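Fatty Acyl-Adenylate Ligase (Escherichia coli, PDB 3PBK) belongs to the AMP-binding enzyme family of the ANL superfamily, whose members join a large N-terminal domain to a small C-terminal domain. Local coordinates at residues R15-P20 and E199-L204; I194-E199 and L420-F425; C220-P225 and V246-T251; L502-R507 and A533-L538. All coordinates share one frame; numbering follows the deposited sequence.

Contact 1: residues R15-P20 and E199-L204; sequences RYADFP and EVMANL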
loop_
_atom_site.group_PDB
_atom_site.type_symbol
_atom_site.label_atom_id
_atom_site.label_comp_id
_atom_site.label_asym_id
_atom_site.label_seq_id
_atom_site.Cartn_x
_atom_site.Cartn_y
_atom_site.Cartn_z
ATOM N N ARG A 15 6.345 20.038 14.868
ATOM C CA ARG A 15 5.872 20.707 13.659
ATOM C C ARG A 15 5.268 19.686 12.710
ATOM O O ARG A 15 5.852 18.624 12.476
ATOM C CB ARG A 15 6.996 21.464 12.965
ATOM C CG ARG A 15 7.499 22.661 13.736
ATOM C CD ARG A 15 8.494 23.451 12.914
ATOM N NE ARG A 15 7.957 23.787 11.598
ATOM C CZ ARG A 15 8.616 24.510 10.699
ATOM N NH1 ARG A 15 9.827 24.955 10.999
ATOM N NH2 ARG A 15 8.075 24.789 9.514
ATOM N N TYR A 16 4.100 20.018 12.161
ATOM C CA TYR A 16 3.297 19.051 11.421
ATOM C C TYR A 16 3.534 19.085 9.923
ATOM O O TYR A 16 2.660 19.505 9.167
ATOM C CB TYR A 16 1.808 19.275 11.690
ATOM C CG TYR A 16 1.344 18.829 13.058
ATOM C CD1 TYR A 16 1.914 19.358 14.210
ATOM C CD2 TYR A 16 0.319 17.896 13.204
ATOM C CE1 TYR A 16 1.489 18.967 15.468
ATOM C CE2 TYR A 16 -0.112 17.495 14.463
ATOM C CZ TYR A 16 0.479 18.039 15.589
ATOM O OH TYR A 16 0.077 17.658 16.846
ATOM N N ALA A 17 4.703 18.626 9.493
ATOM C CA ALA A 17 5.017 18.585 8.072
ATOM C C ALA A 17 5.024 19.998 7.432
ATOM O O ALA A 17 5.057 20.140 6.205
ATOM C CB ALA A 17 4.053 17.644 7.350
ATOM N N ASP A 18 4.978 21.019 8.292
ATOM C CA ASP A 18 5.172 22.438 7.971
ATOM C C ASP A 18 6.043 22.822 6.783
ATOM O O ASP A 18 5.908 23.921 6.261
ATOM C CB ASP A 18 5.844 23.100 9.160
ATOM C CG ASP A 18 4.870 23.661 10.127
ATOM O OD1 ASP A 18 4.312 24.739 9.829
ATOM O OD2 ASP A 18 4.667 23.032 11.193
ATOM N N PHE A 19 6.966 21.953 6.393
ATOM C CA PHE A 19 8.061 22.342 5.507
ATOM C C PHE A 19 7.777 22.276 4.014
ATOM O O PHE A 19 6.894 21.535 3.561
ATOM C CB PHE A 19 9.293 21.509 5.834
ATOM C CG PHE A 19 9.458 21.270 7.287
ATOM C CD1 PHE A 19 10.192 22.147 8.062
ATOM C CD2 PHE A 19 8.844 20.190 7.890
ATOM C CE1 PHE A 19 10.335 21.941 9.403
ATOM C CE2 PHE A 19 8.980 19.977 9.227
ATOM C CZ PHE A 19 9.727 20.858 9.991
ATOM N N PRO A 20 8.546 23.061 3.246
ATOM C CA PRO A 20 8.519 23.135 1.783
ATOM C C PRO A 20 9.093 21.881 1.134
ATOM O O PRO A 20 8.602 21.435 0.098
ATOM C CB PRO A 20 9.448 24.318 1.475
ATOM C CG PRO A 20 9.632 25.038 2.782
ATOM C CD PRO A 20 9.512 24.007 3.828
ATOM N N GLU A 199 4.322 18.096 -3.365
ATOM C CA GLU A 199 3.253 17.121 -3.279
ATOM C C GLU A 199 3.414 16.205 -2.069
ATOM O O GLU A 199 2.484 16.044 -1.278
ATOM C CB GLU A 199 3.172 16.334 -4.584
ATOM C CG GLU A 199 2.726 17.217 -5.747
ATOM C CD GLU A 199 3.180 16.722 -7.115
ATOM O OE1 GLU A 199 3.614 15.552 -7.230
ATOM O OE2 GLU A 199 3.100 17.514 -8.079
ATOM N N VAL A 200 4.588 15.610 -1.902
ATOM C CA VAL A 200 4.773 14.711 -0.770
ATOM C C VAL A 200 4.631 15.482 0.546
ATOM O O VAL A 200 4.222 14.922 1.562
ATOM C CB VAL A 200 6.121 13.948 -0.821
ATOM C CG1 VAL A 200 7.244 14.831 -0.335
ATOM C CG2 VAL A 200 6.057 12.681 0.020
HETATM N N MSE A 201 4.958 16.771 0.527
HETATM C CA MSE A 201 4.821 17.582 1.729
HETATM C C MSE A 201 3.362 17.916 2.005
HETATM O O MSE A 201 2.919 17.861 3.149
HETATM C CB MSE A 201 5.670 18.843 1.649
HETATM C CG MSE A 201 7.156 18.568 1.791
HETATM SE SE MSE A 201 7.670 17.340 3.264
HETATM C CE MSE A 201 6.866 18.292 4.788
ATOM N N ALA A 202 2.615 18.251 0.955
ATOM C CA ALA A 202 1.184 18.524 1.090
ATOM C C ALA A 202 0.496 17.355 1.764
ATOM O O ALA A 202 -0.349 17.550 2.646
ATOM C CB ALA A 202 0.532 18.811 -0.274
ATOM N N ASN A 203 0.865 16.147 1.342
ATOM C CA ASN A 203 0.245 14.961 1.889
ATOM C C ASN A 203 0.723 14.684 3.304
ATOM O O ASN A 203 -0.082 14.418 4.186
ATOM C CB ASN A 203 0.446 13.742 0.996
ATOM C CG ASN A 203 -0.665 12.717 1.161
ATOM O OD1 ASN A 203 -1.827 13.028 0.953
ATOM N ND2 ASN A 203 -0.312 11.499 1.545
ATOM N N LEU A 204 2.027 14.755 3.528
ATOM C CA LEU A 204 2.550 14.628 4.881
ATOM C C LEU A 204 1.843 15.591 5.843
ATOM O O LEU A 204 1.455 15.217 6.948
ATOM C CB LEU A 204 4.049 14.884 4.889
ATOM C CG LEU A 204 4.960 13.664 4.803
ATOM C CD1 LEU A 204 4.232 12.475 4.209
ATOM C CD2 LEU A 204 6.193 14.010 4.011
#

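Contact 2: residues I194-E199 and L420-F425; sequences IITHRE and LMSGYF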
loop_
_atom_site.group_PDB
_atom_site.type_symbol
_atom_site.label_atom_id
_atom_site.label_comp_id
_atom_site.label_asym_id
_atom_site.label_seq_id
_atom_site.Cartn_x
_atom_site.Cartn_y
_atom_site.Cartn_z
ATOM N N ILE A 194 5.197 10.337 -10.362
ATOM C CA ILE A 194 6.142 11.407 -10.025
ATOM C C ILE A 194 5.659 12.134 -8.793
ATOM O O ILE A 194 4.526 12.606 -8.739
ATOM C CB ILE A 194 6.306 12.454 -11.149
ATOM C CG1 ILE A 194 6.974 11.824 -12.369
ATOM C CG2 ILE A 194 7.115 13.642 -10.650
ATOM C CD1 ILE A 194 6.840 12.646 -13.614
ATOM N N ILE A 195 6.518 12.227 -7.794
ATOM C CA ILE A 195 6.151 12.931 -6.582
ATOM C C ILE A 195 7.142 14.073 -6.364
ATOM O O ILE A 195 8.328 13.828 -6.165
ATOM C CB ILE A 195 6.097 11.956 -5.364
ATOM C CG1 ILE A 195 4.978 10.931 -5.549
ATOM C CG2 ILE A 195 5.874 12.703 -4.069
ATOM C CD1 ILE A 195 3.603 11.543 -5.779
ATOM N N THR A 196 6.669 15.316 -6.435
ATOM C CA THR A 196 7.535 16.467 -6.160
ATOM C C THR A 196 7.649 16.696 -4.662
ATOM O O THR A 196 6.880 16.145 -3.881
ATOM C CB THR A 196 7.049 17.772 -6.851
ATOM O OG1 THR A 196 5.900 18.315 -6.175
ATOM C CG2 THR A 196 6.720 17.516 -8.313
ATOM N N HIS A 197 8.610 17.502 -4.244
ATOM C CA HIS A 197 8.686 17.836 -2.831
ATOM C C HIS A 197 7.381 18.449 -2.343
ATOM O O HIS A 197 6.898 18.108 -1.269
ATOM C CB HIS A 197 9.840 18.785 -2.554
ATOM C CG HIS A 197 11.168 18.111 -2.513
ATOM N ND1 HIS A 197 11.633 17.459 -1.395
ATOM C CD2 HIS A 197 12.136 17.987 -3.454
ATOM C CE1 HIS A 197 12.830 16.961 -1.646
ATOM N NE2 HIS A 197 13.160 17.268 -2.888
ATOM N N ARG A 198 6.806 19.346 -3.137
ATOM C CA ARG A 198 5.590 20.042 -2.727
ATOM C C ARG A 198 4.451 19.072 -2.476
ATOM O O ARG A 198 3.708 19.209 -1.502
ATOM C CB ARG A 198 5.145 21.068 -3.763
ATOM C CG ARG A 198 3.931 21.857 -3.302
ATOM C CD ARG A 198 3.261 22.565 -4.445
ATOM N NE ARG A 198 2.154 21.791 -5.002
ATOM C CZ ARG A 198 2.172 21.182 -6.188
ATOM N NH1 ARG A 198 3.256 21.227 -6.975
ATOM N NH2 ARG A 198 1.095 20.515 -6.591
ATOM N N GLU A 199 4.322 18.096 -3.365
ATOM C CA GLU A 199 3.253 17.121 -3.279
ATOM C C GLU A 199 3.414 16.205 -2.069
ATOM O O GLU A 199 2.484 16.044 -1.278
ATOM C CB GLU A 199 3.172 16.334 -4.584
ATOM C CG GLU A 199 2.726 17.217 -5.747
ATOM C CD GLU A 199 3.180 16.722 -7.115
ATOM O OE1 GLU A 199 3.614 15.552 -7.230
ATOM O OE2 GLU A 199 3.100 17.514 -8.079
ATOM N N LEU A 420 -1.876 15.673 -5.076
ATOM C CA LEU A 420 -1.962 15.025 -6.380
ATOM C C LEU A 420 -0.605 14.986 -7.070
ATOM O O LEU A 420 0.153 15.959 -7.019
ATOM C CB LEU A 420 -2.947 15.771 -7.267
ATOM C CG LEU A 420 -3.835 14.937 -8.184
ATOM C CD1 LEU A 420 -4.169 15.727 -9.431
ATOM C CD2 LEU A 420 -3.151 13.652 -8.550
HETATM N N MSE A 421 -0.312 13.867 -7.730
HETATM C CA MSE A 421 0.942 13.697 -8.442
HETATM C C MSE A 421 1.022 14.658 -9.610
HETATM O O MSE A 421 0.107 15.450 -9.843
HETATM C CB MSE A 421 1.047 12.284 -8.977
HETATM C CG MSE A 421 0.043 11.992 -10.062
HETATM SE SE MSE A 421 0.346 10.265 -10.932
HETATM C CE MSE A 421 -1.145 10.316 -12.197
ATOM N N SER A 422 2.122 14.586 -10.349
ATOM C CA SER A 422 2.306 15.444 -11.506
ATOM C C SER A 422 1.918 14.677 -12.750
ATOM O O SER A 422 1.576 15.260 -13.784
ATOM C CB SER A 422 3.751 15.911 -11.586
ATOM O OG SER A 422 4.135 16.572 -10.387
ATOM N N GLY A 423 1.954 13.355 -12.617
ATOM C CA GLY A 423 1.645 12.433 -13.692
ATOM C C GLY A 423 2.605 11.262 -13.640
ATOM O O GLY A 423 3.455 11.185 -12.759
ATOM N N TYR A 424 2.468 10.343 -14.586
ATOM C CA TYR A 424 3.372 9.203 -14.672
ATOM C C TYR A 424 4.621 9.610 -15.412
ATOM O O TYR A 424 4.549 10.265 -16.446
ATOM C CB TYR A 424 2.709 8.003 -15.366
ATOM C CG TYR A 424 1.546 7.426 -14.596
ATOM C CD1 TYR A 424 1.736 6.832 -13.357
ATOM C CD2 TYR A 424 0.255 7.488 -15.104
ATOM C CE1 TYR A 424 0.667 6.315 -12.646
ATOM C CE2 TYR A 424 -0.818 6.972 -14.401
ATOM C CZ TYR A 424 -0.606 6.390 -13.176
ATOM O OH TYR A 424 -1.669 5.887 -12.483
ATOM N N PHE A 425 5.765 9.209 -14.874
ATOM C CA PHE A 425 7.064 9.583 -15.417
ATOM C C PHE A 425 7.231 9.217 -16.889
ATOM O O PHE A 425 7.199 8.046 -17.252
ATOM C CB PHE A 425 8.172 8.939 -14.597
ATOM C CG PHE A 425 9.535 9.356 -15.015
ATOM C CD1 PHE A 425 10.071 10.553 -14.566
ATOM C CD2 PHE A 425 10.283 8.561 -15.859
ATOM C CE1 PHE A 425 11.326 10.955 -14.948
ATOM C CE2 PHE A 425 11.545 8.956 -16.251
ATOM C CZ PHE A 425 12.069 10.157 -15.791
#

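Contact 3: residues C220-P225 and V246-T251; sequences CVSWLP and VDYLRT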
loop_
_atom_site.group_PDB
_atom_site.type_symbol
_atom_site.label_atom_id
_atom_site.label_comp_id
_atom_site.label_asym_id
_atom_site.label_seq_id
_atom_site.Cartn_x
_atom_site.Cartn_y
_atom_site.Cartn_z
ATOM N N CYS A 220 5.339 5.689 16.311
ATOM C CA CYS A 220 4.885 4.775 15.261
ATOM C C CYS A 220 5.539 3.391 15.251
ATOM O O CYS A 220 6.680 3.211 15.673
ATOM C CB CYS A 220 5.093 5.419 13.900
ATOM S SG CYS A 220 4.561 7.124 13.866
ATOM N N VAL A 221 4.792 2.416 14.746
ATOM C CA VAL A 221 5.265 1.046 14.624
ATOM C C VAL A 221 4.841 0.530 13.256
ATOM O O VAL A 221 3.661 0.587 12.915
ATOM C CB VAL A 221 4.646 0.148 15.722
ATOM C CG1 VAL A 221 5.085 -1.302 15.553
ATOM C CG2 VAL A 221 5.009 0.668 17.104
ATOM N N SER A 222 5.789 0.043 12.464
ATOM C CA SER A 222 5.456 -0.483 11.144
ATOM C C SER A 222 6.182 -1.780 10.837
ATOM O O SER A 222 7.335 -1.963 11.220
ATOM C CB SER A 222 5.773 0.539 10.052
ATOM O OG SER A 222 5.840 -0.079 8.778
ATOM N N TRP A 223 5.498 -2.686 10.153
ATOM C CA TRP A 223 6.153 -3.864 9.616
ATOM C C TRP A 223 6.078 -3.823 8.087
ATOM O O TRP A 223 6.546 -4.739 7.410
ATOM C CB TRP A 223 5.541 -5.150 10.185
ATOM C CG TRP A 223 4.057 -5.258 10.011
ATOM C CD1 TRP A 223 3.102 -5.004 10.948
ATOM C CD2 TRP A 223 3.356 -5.640 8.820
ATOM N NE1 TRP A 223 1.851 -5.197 10.417
ATOM C CE2 TRP A 223 1.980 -5.586 9.111
ATOM C CE3 TRP A 223 3.759 -6.015 7.536
ATOM C CZ2 TRP A 223 1.007 -5.902 8.165
ATOM C CZ3 TRP A 223 2.794 -6.325 6.605
ATOM C CH2 TRP A 223 1.436 -6.268 6.919
ATOM N N LEU A 224 5.511 -2.741 7.550
ATOM C CA LEU A 224 5.322 -2.586 6.108
ATOM C C LEU A 224 6.633 -2.394 5.357
ATOM O O LEU A 224 7.600 -1.853 5.900
ATOM C CB LEU A 224 4.413 -1.399 5.826
ATOM C CG LEU A 224 3.106 -1.393 6.602
ATOM C CD1 LEU A 224 2.506 -0.008 6.603
ATOM C CD2 LEU A 224 2.151 -2.398 6.008
ATOM N N PRO A 225 6.665 -2.820 4.085
ATOM C CA PRO A 225 7.875 -2.722 3.257
ATOM C C PRO A 225 8.083 -1.294 2.794
ATOM O O PRO A 225 7.099 -0.606 2.527
ATOM C CB PRO A 225 7.540 -3.589 2.039
ATOM C CG PRO A 225 6.188 -4.202 2.306
ATOM C CD PRO A 225 5.524 -3.363 3.333
ATOM N N VAL A 246 10.013 5.952 15.356
ATOM C CA VAL A 246 9.304 4.816 14.784
ATOM C C VAL A 246 10.096 3.527 14.984
ATOM O O VAL A 246 11.323 3.551 15.030
ATOM C CB VAL A 246 9.031 5.033 13.288
ATOM C CG1 VAL A 246 10.319 4.978 12.503
ATOM C CG2 VAL A 246 8.050 4.003 12.770
ATOM N N ASP A 247 9.390 2.406 15.118
ATOM C CA ASP A 247 10.017 1.088 15.240
ATOM C C ASP A 247 9.593 0.184 14.097
ATOM O O ASP A 247 8.400 0.035 13.835
ATOM C CB ASP A 247 9.595 0.417 16.539
ATOM C CG ASP A 247 9.618 1.354 17.708
ATOM O OD1 ASP A 247 10.445 2.285 17.695
ATOM O OD2 ASP A 247 8.809 1.164 18.639
ATOM N N TYR A 248 10.559 -0.446 13.439
ATOM C CA TYR A 248 10.254 -1.320 12.313
ATOM C C TYR A 248 10.445 -2.789 12.605
ATOM O O TYR A 248 11.353 -3.171 13.339
ATOM C CB TYR A 248 11.151 -0.995 11.136
ATOM C CG TYR A 248 11.086 0.430 10.704
ATOM C CD1 TYR A 248 12.179 1.266 10.853
ATOM C CD2 TYR A 248 9.936 0.943 10.145
ATOM C CE1 TYR A 248 12.124 2.582 10.457
ATOM C CE2 TYR A 248 9.869 2.250 9.742
ATOM C CZ TYR A 248 10.964 3.071 9.897
ATOM O OH TYR A 248 10.894 4.386 9.492
ATOM N N LEU A 249 9.584 -3.608 12.008
ATOM C CA LEU A 249 9.864 -5.024 11.807
ATOM C C LEU A 249 10.132 -5.241 10.321
ATOM O O LEU A 249 9.756 -4.417 9.475
ATOM C CB LEU A 249 8.685 -5.887 12.256
ATOM C CG LEU A 249 8.502 -6.117 13.762
ATOM C CD1 LEU A 249 7.241 -6.912 14.046
ATOM C CD2 LEU A 249 9.701 -6.826 14.346
ATOM N N ARG A 250 10.800 -6.334 9.984
ATOM C CA ARG A 250 10.930 -6.673 8.576
ATOM C C ARG A 250 9.609 -7.283 8.133
ATOM O O ARG A 250 8.905 -7.901 8.933
ATOM C CB ARG A 250 12.102 -7.625 8.344
ATOM C CG ARG A 250 13.450 -7.015 8.691
ATOM C CD ARG A 250 14.594 -7.888 8.211
ATOM N NE ARG A 250 15.121 -8.767 9.253
ATOM C CZ ARG A 250 15.836 -8.350 10.299
ATOM N NH1 ARG A 250 16.086 -7.054 10.458
ATOM N NH2 ARG A 250 16.286 -9.228 11.198
ATOM N N THR A 251 9.246 -7.086 6.875
ATOM C CA THR A 251 7.938 -7.528 6.425
ATOM C C THR A 251 7.829 -9.037 6.489
ATOM O O THR A 251 6.796 -9.571 6.875
ATOM C CB THR A 251 7.645 -7.069 5.005
ATOM O OG1 THR A 251 7.711 -5.641 4.949
ATOM C CG2 THR A 251 6.262 -7.515 4.598
#

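Contact 4: residues L502-R507 and A533-L538; sequences LQIQCR and AAIDLL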
loop_
_atom_site.group_PDB
_atom_site.type_symbol
_atom_site.label_atom_id
_atom_site.label_comp_id
_atom_site.label_asym_id
_atom_site.label_seq_id
_atom_site.Cartn_x
_atom_site.Cartn_y
_atom_site.Cartn_z
ATOM N N LEU A 502 -13.980 -18.690 -10.539
ATOM C CA LEU A 502 -13.424 -18.471 -9.212
ATOM C C LEU A 502 -12.195 -19.356 -9.019
ATOM O O LEU A 502 -12.312 -20.579 -8.960
ATOM C CB LEU A 502 -14.452 -18.802 -8.137
ATOM C CG LEU A 502 -13.985 -18.807 -6.680
ATOM C CD1 LEU A 502 -13.579 -17.422 -6.236
ATOM C CD2 LEU A 502 -15.086 -19.330 -5.785
ATOM N N GLN A 503 -11.017 -18.743 -8.921
ATOM C CA GLN A 503 -9.802 -19.503 -8.686
ATOM C C GLN A 503 -9.486 -19.536 -7.198
ATOM O O GLN A 503 -9.613 -18.536 -6.506
ATOM C CB GLN A 503 -8.641 -18.913 -9.475
ATOM C CG GLN A 503 -8.964 -18.677 -10.930
ATOM C CD GLN A 503 -7.725 -18.482 -11.782
ATOM O OE1 GLN A 503 -6.932 -17.564 -11.561
ATOM N NE2 GLN A 503 -7.555 -19.350 -12.771
ATOM N N ILE A 504 -9.102 -20.707 -6.707
ATOM C CA ILE A 504 -8.755 -20.884 -5.303
ATOM C C ILE A 504 -7.427 -21.629 -5.183
ATOM O O ILE A 504 -7.295 -22.772 -5.629
ATOM C CB ILE A 504 -9.839 -21.668 -4.529
ATOM C CG1 ILE A 504 -11.216 -21.041 -4.740
ATOM C CG2 ILE A 504 -9.503 -21.724 -3.049
ATOM C CD1 ILE A 504 -12.320 -21.745 -3.989
ATOM N N GLN A 505 -6.440 -20.967 -4.596
ATOM C CA GLN A 505 -5.170 -21.603 -4.322
ATOM C C GLN A 505 -5.300 -22.176 -2.933
ATOM O O GLN A 505 -5.680 -21.464 -2.008
ATOM C CB GLN A 505 -4.030 -20.588 -4.386
ATOM C CG GLN A 505 -4.058 -19.553 -3.284
ATOM C CD GLN A 505 -2.836 -18.660 -3.309
ATOM O OE1 GLN A 505 -2.157 -18.546 -4.335
ATOM N NE2 GLN A 505 -2.545 -18.017 -2.176
ATOM N N CYS A 506 -5.011 -23.465 -2.788
ATOM C CA CYS A 506 -5.219 -24.132 -1.508
ATOM C C CYS A 506 -4.345 -25.365 -1.306
ATOM O O CYS A 506 -3.823 -25.948 -2.262
ATOM C CB CYS A 506 -6.676 -24.545 -1.384
ATOM S SG CYS A 506 -7.112 -25.728 -2.660
ATOM N N ARG A 507 -4.226 -25.767 -0.045
ATOM C CA ARG A 507 -3.406 -26.905 0.347
ATOM C C ARG A 507 -4.242 -28.180 0.581
ATOM O O ARG A 507 -3.798 -29.104 1.271
ATOM C CB ARG A 507 -2.594 -26.557 1.606
ATOM C CG ARG A 507 -1.545 -25.466 1.414
ATOM C CD ARG A 507 -1.048 -24.923 2.751
ATOM N NE ARG A 507 -0.111 -23.814 2.567
ATOM C CZ ARG A 507 0.328 -23.028 3.550
ATOM N NH1 ARG A 507 -0.091 -23.232 4.797
ATOM N NH2 ARG A 507 1.183 -22.038 3.294
ATOM N N ALA A 533 -20.670 -20.400 -11.144
ATOM C CA ALA A 533 -19.234 -20.136 -11.183
ATOM C C ALA A 533 -18.426 -21.410 -11.355
ATOM O O ALA A 533 -18.800 -22.475 -10.850
ATOM C CB ALA A 533 -18.791 -19.407 -9.933
ATOM N N ALA A 534 -17.313 -21.289 -12.073
ATOM C CA ALA A 534 -16.424 -22.416 -12.317
ATOM C C ALA A 534 -15.301 -22.403 -11.298
ATOM O O ALA A 534 -14.408 -21.567 -11.376
ATOM C CB ALA A 534 -15.868 -22.338 -13.716
ATOM N N ILE A 535 -15.364 -23.324 -10.339
ATOM C CA ILE A 535 -14.363 -23.431 -9.283
ATOM C C ILE A 535 -13.036 -23.973 -9.831
ATOM O O ILE A 535 -12.997 -25.055 -10.406
ATOM C CB ILE A 535 -14.855 -24.373 -8.151
ATOM C CG1 ILE A 535 -16.350 -24.167 -7.872
ATOM C CG2 ILE A 535 -14.015 -24.205 -6.891
ATOM C CD1 ILE A 535 -16.715 -22.799 -7.377
ATOM N N ASP A 536 -11.954 -23.221 -9.655
ATOM C CA ASP A 536 -10.630 -23.640 -10.109
ATOM C C ASP A 536 -9.719 -23.848 -8.922
ATOM O O ASP A 536 -9.216 -22.880 -8.367
ATOM C CB ASP A 536 -10.010 -22.560 -10.994
ATOM C CG ASP A 536 -9.712 -23.043 -12.400
ATOM O OD1 ASP A 536 -10.216 -24.130 -12.771
ATOM O OD2 ASP A 536 -8.963 -22.334 -13.126
ATOM N N LEU A 537 -9.498 -25.098 -8.524
ATOM C CA LEU A 537 -8.576 -25.370 -7.415
ATOM C C LEU A 537 -7.123 -25.386 -7.892
ATOM O O LEU A 537 -6.748 -26.208 -8.727
ATOM C CB LEU A 537 -8.949 -26.675 -6.701
ATOM C CG LEU A 537 -9.892 -26.531 -5.495
ATOM C CD1 LEU A 537 -10.872 -25.394 -5.686
ATOM C CD2 LEU A 537 -10.640 -27.814 -5.174
ATOM N N LEU A 538 -6.314 -24.466 -7.373
ATOM C CA LEU A 538 -4.915 -24.355 -7.777
ATOM C C LEU A 538 -3.978 -24.762 -6.653
ATOM O O LEU A 538 -4.402 -24.950 -5.511
ATOM C CB LEU A 538 -4.576 -22.927 -8.191
ATOM C CG LEU A 538 -5.492 -22.215 -9.181
ATOM C CD1 LEU A 538 -4.835 -20.924 -9.657
ATOM C CD2 LEU A 538 -5.825 -23.128 -10.342
#

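Contact 1: residues R15-P20 and E199-L204
An N-terminal loop, residues 15-20, here lies against helix 197-211 of the AMP-binding domain, just before helix 22-29 begins. An inverse gamma turn centred on Tyr-16 bends the loop so that Ala-17, in the left-handed backbone region (phi 62°), directs its methyl group at the helix. The tight part consists of apolar side chains packed on one another and on backbone carbonyls. Ala-17 CB sits over the last residue of 199-204, 3.7 Å from Leu-204 CB, and the same methyl lies 3.9 Å from Met-201 CE. Met-201, a selenomethionine, sets out with CG beside its backbone N and then bends at both chi2 (-46°) and chi3 (-57°). This curl folds CE back to the loop between Ala-17 and Phe-19, where CE meets the rim of the Phe-19 ring near its plane, 4.1 Å from CD2. Met-201 CG meanwhile rests against the carbonyl oxygens of Phe-19 and Pro-20. No hydrogen bond crosses between the two segments. The loop's polar links run elsewhere: Arg-205, the next residue of the helix, donates NH1 to Tyr-16 O, and the backbone of Ala-17 pairs with Ala-241 at the end of helix 229-241. The other side of the loop is looser and more exposed, with Asp-18 turned away from the helix and Pro-20 at the margin. There the Arg-15 guanidinium lays one face over Phe-19 CE1, which stands 3.3 Å above the centre of its plane, while Arg-15 NE reaches Asp-18 OD2 in a weak, salt-bridged hydrogen bond of 3.4 Å.

Contact 2: residues I194-E199 and L420-F425
Three hydrogen bonds involve Glu-199, two to its buried carboxylate and one from its backbone N. Its OE2 accepts Ser-422 OG on the syn lone pair at 2.7 Å. Its OE1 takes the amide of Thr-196, Thr-196 N lying 3.2 Å away and above the carboxylate plane, on an almost straight bond (174°). In return Thr-196, its OG1 in the crowded position between N and the carbonyl carbon (chi1 75°), accepts Glu-199 N at 3.2 Å. Leu-420 O borders the Glu-199 CG and CD atoms without bonding to the carboxylate. Backbone pairing adds one bond, in which Ile-194 N meets Gly-423 O at 3.1 Å, nearly along the C=O axis. Apolar contacts flank the strand: Ile-194 packs CG1 3.8 Å from Phe-425 CB, and on the other side Ile-195 CD1 meets Met-421 CB at 4.2 Å, the two side chains crossing at about a right angle. The reciprocal Thr-196 and Glu-199 bonds make a capping box that starts helix 197-211. It follows the strand leaving the Gly/Ser/Thr-rich loop between strands 177-181 and 193-196, consistent with the P-loop of ANL enzymes.

Contact 3: residues C220-P225 and V246-T251
Thr-251, Trp-223 and Ser-222 bury the most surface here, all at or just beyond the C-terminal ends of two parallel strands, 220-222 and 246-248. Thr-251, the first residue of helix 251-256, turns OG1 beside its backbone N (chi1 -59°) and gives its hydroxyl proton to Trp-223 O, OG1 lying 2.9 Å from that oxygen. The same OG1 lies against the Pro-225 ring, 3.4 Å from CG, while Thr-251 CG2 meets the benzene edge of Trp-223 near the ring plane, 4.1 Å from CE3. Trp-223 holds CG in the crowded position between N and the carbonyl carbon (chi1 54°), and its CB packs 3.8 Å from Leu-249 CB. Beyond the segments its indole stacks on Phe-254 and meets Trp-261 edge-to-face. Ser-222 uses both backbone polar groups to join the strands. Its N donates to Asp-247 O at 2.9 Å, nearly along the C=O axis, and its O accepts Leu-249 N at 2.9 Å. With OG anti to the backbone N (chi1 162°), Ser-222 OG also accepts Leu-224 N at 2.9 Å, an ST turn. Asp-247 N bonds Cys-220 O, and the Asp-247 carboxylate is engaged by Arg-219. Cys-220 and Ser-222 face Phe-235 on helix 229-241, whereas Val-221 on the opposite face meets helix 260-267. The Cys-220 side chain is about 5 Å from the bound 5'-O-[(S)-(dodecanoyloxy)(hydroxy)phosphoryl]adenosine. Strand 220-222, helix 229-241 and strand 246-248 thus form a beta-alpha-beta crossover within the large mixed sheet of the AMP-binding domain.

Contact 4: residues L502-R507 and A533-L538
Five backbone hydrogen bonds join strands 500-505 and 533-538 side by side in parallel register. Leu-502 and Ile-504 each use both N and O, spanning Ala-534 to Leu-538, and the last bond runs from Cys-506 N to Leu-538 O. The straightest is Leu-538 N to Ile-504 O at 2.6 Å, with an angle of 177° at the hydrogen, although the donor stands above the carbonyl plane. Ile-504 N meets Asp-536 O at 2.7 Å. Gln-503 and Asp-536 run alongside each other, pointing the same way, and Gln-503 NE2 makes a weak bond of 3.3 Å to Asp-536 OD2, the amide and carboxylate planes 24° apart. On the same face Leu-538 packs its CB against Ile-504 O and beside Gln-505 CA. On the other face Leu-502, its CG anti to the backbone N (chi1 172°), sets CD2 4.1 Å from Ile-535 CD1. Ile-504 lies beside the same residue, CD1 4.2 Å from Ile-535 CG2, and Leu-537 closes in with CD1 4.0 Å from Ile-504 CB. Helix 511-529, which connects the two strands, covers this aliphatic face: Ile-525 meets Leu-502, Leu-521 meets Ile-504 and Ile-518 meets Leu-537. Behind the Gln-503 face stands helix 553-564 with Ala-556 and Tyr-560, while Gln-505 is held by Asp-489. Strand 490-494 flanks strand 500-505, completing the three-stranded sheet of the C-terminal domain. The cohesion is therefore backbone bonding plus an aliphatic face under the crossover helix, with Leu-538 packing and the weak Gln-503 to Asp-536 bond on the opposite face.

Contacts 1, 2 and 3 are buried in the large domain, whereas contact 4 is only partly buried, in the C-terminal domain, its centre about 40 Å from that of contact 2. Contacts 1 and 2 share helix 197-211 and Glu-199, and touch where Val-200 CB meets Ile-195 CG2. Contact 1 packs a loop on the helix by van der Waals contact, with no hydrogen bond between its segments, while contact 2 secures the helix start with a bonded carboxylate. Contacts 3 and 4 are both parallel strand pairs of beta-alpha-beta units. In contact 3 the Thr-251 hydroxyl and the Trp-223 side chain continue the contact past the strand ends; contact 4 adds aliphatic side chains to its backbone bonds.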